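Local structure of diaminopimelate decarboxylase (Methanocaldococcus jannaschii, 1TWI) at residues Ser219-Glu224 against Gly249-Pro254. The protein catalyses the pyridoxal-phosphate-dependent decarboxylation of meso-diaminopimelate to L-lysine, the final step of lysine biosynthesis. Sequence-based numbering, arbitrary orientation.
Sequences SPFIEE and GGLGIP. With PLP (pyridoxal-5'-phosphate), chain E.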
ATOM      1  N   SER A 219       6.230 -14.101 -26.280  1.00 16.47           N
ATOM      2  CA  SER A 219       6.131 -15.557 -26.163  1.00 17.90           C
ATOM      3  C   SER A 219       5.019 -16.093 -25.218  1.00 17.36           C
ATOM      4  O   SER A 219       4.228 -16.979 -25.613  1.00 18.22           O
ATOM      5  CB  SER A 219       7.520 -16.079 -25.729  1.00 17.17           C
ATOM      6  OG  SER A 219       7.538 -17.475 -25.521  1.00 22.47           O
ATOM      7  N   PRO A 220       4.951 -15.586 -23.969  1.00 17.01           N
ATOM      8  CA  PRO A 220       3.916 -16.054 -23.018  1.00 16.73           C
ATOM      9  C   PRO A 220       2.494 -15.861 -23.608  1.00 15.31           C
ATOM     10  O   PRO A 220       1.575 -16.692 -23.418  1.00 14.35           O
ATOM     11  CB  PRO A 220       4.123 -15.171 -21.791  1.00 18.33           C
ATOM     12  CG  PRO A 220       5.509 -14.647 -21.928  1.00 21.08           C
ATOM     13  CD  PRO A 220       5.746 -14.494 -23.400  1.00 18.54           C
ATOM     14  N   PHE A 221       2.318 -14.760 -24.331  1.00 13.66           N
ATOM     15  CA  PHE A 221       1.024 -14.487 -24.950  1.00 14.51           C
ATOM     16  C   PHE A 221       0.692 -15.473 -26.060  1.00 15.04           C
ATOM     17  O   PHE A 221      -0.460 -15.914 -26.187  1.00 14.17           O
ATOM     18  CB  PHE A 221       0.959 -13.058 -25.500  1.00 13.53           C
ATOM     19  CG  PHE A 221       1.037 -12.021 -24.426  1.00 14.17           C
ATOM     20  CD1 PHE A 221      -0.001 -11.876 -23.511  1.00 15.30           C
ATOM     21  CD2 PHE A 221       2.163 -11.254 -24.286  1.00 13.42           C
ATOM     22  CE1 PHE A 221       0.091 -10.991 -22.468  1.00 16.36           C
ATOM     23  CE2 PHE A 221       2.287 -10.333 -23.221  1.00 16.43           C
ATOM     24  CZ  PHE A 221       1.257 -10.198 -22.318  1.00 16.00           C
ATOM     25  N   ILE A 222       1.669 -15.789 -26.900  1.00 13.97           N
ATOM     26  CA  ILE A 222       1.426 -16.780 -27.950  1.00 13.16           C
ATOM     27  C   ILE A 222       1.021 -18.119 -27.259  1.00 12.93           C
ATOM     28  O   ILE A 222       0.042 -18.745 -27.642  1.00 12.50           O
ATOM     29  CB  ILE A 222       2.746 -17.045 -28.792  1.00 14.58           C
ATOM     30  CG1 ILE A 222       3.132 -15.807 -29.595  1.00 15.27           C
ATOM     31  CG2 ILE A 222       2.527 -18.194 -29.767  1.00 13.62           C
ATOM     32  CD1 ILE A 222       4.599 -15.814 -30.132  1.00 14.94           C
ATOM     33  N   GLU A 223       1.764 -18.543 -26.242  1.00 12.66           N
ATOM     34  CA  GLU A 223       1.463 -19.819 -25.579  1.00 15.08           C
ATOM     35  C   GLU A 223       0.075 -19.780 -24.904  1.00 14.67           C
ATOM     36  O   GLU A 223      -0.667 -20.755 -24.945  1.00 12.48           O
ATOM     37  CB  GLU A 223       2.562 -20.148 -24.550  1.00 16.88           C
ATOM     38  CG  GLU A 223       2.328 -21.451 -23.759  1.00 19.46           C
ATOM     39  CD  GLU A 223       2.471 -22.712 -24.612  1.00 22.51           C
ATOM     40  OE1 GLU A 223       2.939 -22.638 -25.790  1.00 22.14           O
ATOM     41  OE2 GLU A 223       2.118 -23.791 -24.076  1.00 20.75           O
ATOM     42  N   GLU A 224      -0.245 -18.664 -24.257  1.00 14.57           N
ATOM     43  CA  GLU A 224      -1.590 -18.501 -23.677  1.00 13.77           C
ATOM     44  C   GLU A 224      -2.625 -18.646 -24.799  1.00 13.37           C
ATOM     45  O   GLU A 224      -3.623 -19.369 -24.671  1.00 13.25           O
ATOM     46  CB  GLU A 224      -1.756 -17.075 -23.065  1.00 12.31           C
ATOM     47  CG  GLU A 224      -3.250 -16.720 -22.714  1.00 12.44           C
ATOM     48  CD  GLU A 224      -3.498 -15.230 -22.445  1.00 14.49           C
ATOM     49  OE1 GLU A 224      -2.603 -14.371 -22.758  1.00 13.21           O
ATOM     50  OE2 GLU A 224      -4.605 -14.894 -21.957  1.00 13.85           O
ATOM     51  N   GLY A 249      -5.005  -9.110 -19.786  1.00  8.89           N
ATOM     52  CA  GLY A 249      -4.097  -8.017 -20.070  1.00  9.84           C
ATOM     53  C   GLY A 249      -2.658  -8.481 -19.851  1.00 10.26           C
ATOM     54  O   GLY A 249      -2.292  -9.654 -20.144  1.00 11.92           O
ATOM     55  N   GLY A 250      -1.825  -7.569 -19.376  1.00  8.27           N
ATOM     56  CA  GLY A 250      -0.461  -7.919 -19.062  1.00 10.39           C
ATOM     57  C   GLY A 250       0.633  -7.371 -19.982  1.00 11.87           C
ATOM     58  O   GLY A 250       1.802  -7.543 -19.615  1.00 11.19           O
ATOM     59  N   LEU A 251       0.310  -6.762 -21.145  1.00 10.25           N
ATOM     60  CA  LEU A 251       1.418  -6.222 -21.986  1.00 11.70           C
ATOM     61  C   LEU A 251       2.288  -5.234 -21.160  1.00 12.38           C
ATOM     62  O   LEU A 251       1.761  -4.304 -20.544  1.00 12.94           O
ATOM     63  CB  LEU A 251       0.893  -5.454 -23.223  1.00 10.45           C
ATOM     64  CG  LEU A 251       1.989  -5.013 -24.210  1.00 12.01           C
ATOM     65  CD1 LEU A 251       2.634  -6.311 -24.812  1.00 10.54           C
ATOM     66  CD2 LEU A 251       1.339  -4.199 -25.411  1.00 13.96           C
ATOM     67  N   GLY A 252       3.608  -5.428 -21.175  1.00 11.89           N
ATOM     68  CA  GLY A 252       4.516  -4.581 -20.410  1.00 12.63           C
ATOM     69  C   GLY A 252       4.737  -3.212 -21.035  1.00 11.81           C
ATOM     70  O   GLY A 252       4.559  -3.069 -22.231  1.00 11.07           O
ATOM     71  N   ILE A 253       5.089  -2.212 -20.235  1.00 10.18           N
ATOM     72  CA  ILE A 253       5.314  -0.887 -20.775  1.00 12.26           C
ATOM     73  C   ILE A 253       6.815  -0.555 -20.589  1.00 11.56           C
ATOM     74  O   ILE A 253       7.506  -1.155 -19.756  1.00 13.26           O
ATOM     75  CB  ILE A 253       4.380   0.185 -20.081  1.00 11.26           C
ATOM     76  CG1 ILE A 253       4.779   0.384 -18.616  1.00 11.63           C
ATOM     77  CG2 ILE A 253       2.912  -0.243 -20.223  1.00 10.58           C
ATOM     78  CD1 ILE A 253       5.608   1.735 -18.363  1.00  9.00           C
ATOM     79  N   PRO A 254       7.336   0.411 -21.355  1.00 11.73           N
ATOM     80  CA  PRO A 254       8.773   0.702 -21.196  1.00 11.63           C
ATOM     81  C   PRO A 254       9.243   1.531 -19.974  1.00 13.72           C
ATOM     82  O   PRO A 254       9.502   2.727 -20.100  1.00 12.92           O
ATOM     83  CB  PRO A 254       9.133   1.348 -22.563  1.00 11.53           C
ATOM     84  CG  PRO A 254       7.841   2.118 -22.945  1.00 11.07           C
ATOM     85  CD  PRO A 254       6.691   1.264 -22.380  1.00  9.85           C
TER
HETATM   86  N1  PLP E1501      -7.145  -8.655 -16.324  1.00 11.88           N
HETATM   87  C2  PLP E1501      -7.029  -9.228 -15.070  1.00 13.84           C
HETATM   88  C2A PLP E1501      -7.946 -10.440 -14.778  1.00  9.82           C
HETATM   89  C3  PLP E1501      -6.129  -8.652 -14.178  1.00 13.40           C
HETATM   90  O3  PLP E1501      -6.042  -9.239 -12.956  1.00 14.70           O
HETATM   91  C4  PLP E1501      -5.327  -7.585 -14.486  1.00 12.19           C
HETATM   92  C4A PLP E1501      -4.345  -7.021 -13.404  1.00 15.34           C
HETATM   93  O4A PLP E1501      -4.527  -7.388 -12.286  1.00 31.71           O
HETATM   94  C5  PLP E1501      -5.435  -6.995 -15.766  1.00 11.70           C
HETATM   95  C6  PLP E1501      -6.339  -7.567 -16.648  1.00 10.63           C
HETATM   96  C5A PLP E1501      -4.632  -5.814 -16.293  1.00 11.40           C
HETATM   97  O4P PLP E1501      -3.203  -6.068 -16.262  1.00 14.22           O
HETATM   98  P   PLP E1501      -2.167  -5.040 -16.881  1.00 12.13           P
HETATM   99  O1P PLP E1501      -0.862  -5.670 -16.613  1.00 12.88           O
HETATM  100  O2P PLP E1501      -2.353  -3.768 -16.103  1.00 12.61           O
HETATM  101  O3P PLP E1501      -2.451  -4.903 -18.308  1.00 13.65           O
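Behind the phosphate-binding loop of the pyridoxal-phosphate pocket, Phe221 reaches out from the first turn of helix 219-237 and presses the edge of its ring against the glycine backbone of Gly249 and Gly250. Two ring atoms do most of the touching: CE1 lies 3.6 Å from the carbonyl O of Gly249, and CZ comes within 3.7 Å of the carbonyl C of Gly250. Both carbonyl oxygens fall in the plane of the ring at its edge, where aromatic C-H groups carry partial positive charge, so the approach is probably mildly favourable as well as close-packed. CB of Phe221 already points at the loop, and chi1 of -65° puts CG anti to the carbonyl carbon, beside the backbone N, which carries the ring outward to it. CE2 of Phe221 lies 4.3 Å from CD1 of Leu251, a loose contact and the one between side chains in an interface of 123 Å². In the TIM-type barrel of this decarboxylase family, helix 219-237 leads from strand 202-208 to strand 244-246, and the glycine loop follows directly on that second strand; the ring therefore joins the start of a barrel helix to the loop after the next strand. Leu267 of helix 264-276 also packs on Phe221. The cofactor is gripped from the loop backbone: Gly250 N donates to O3P of the phosphate over 2.9 Å, with an N-H...O angle of 159°. O3P packs against bare backbone at Gly249 and Gly250, and Gly250 has a positive phi (109°), a region of backbone space open mainly to glycine. Ser213, Gly292 and Arg293 supply further hydrogen bonds to the cofactor, and Gly249 N is hydrogen-bonded to His210 ND1.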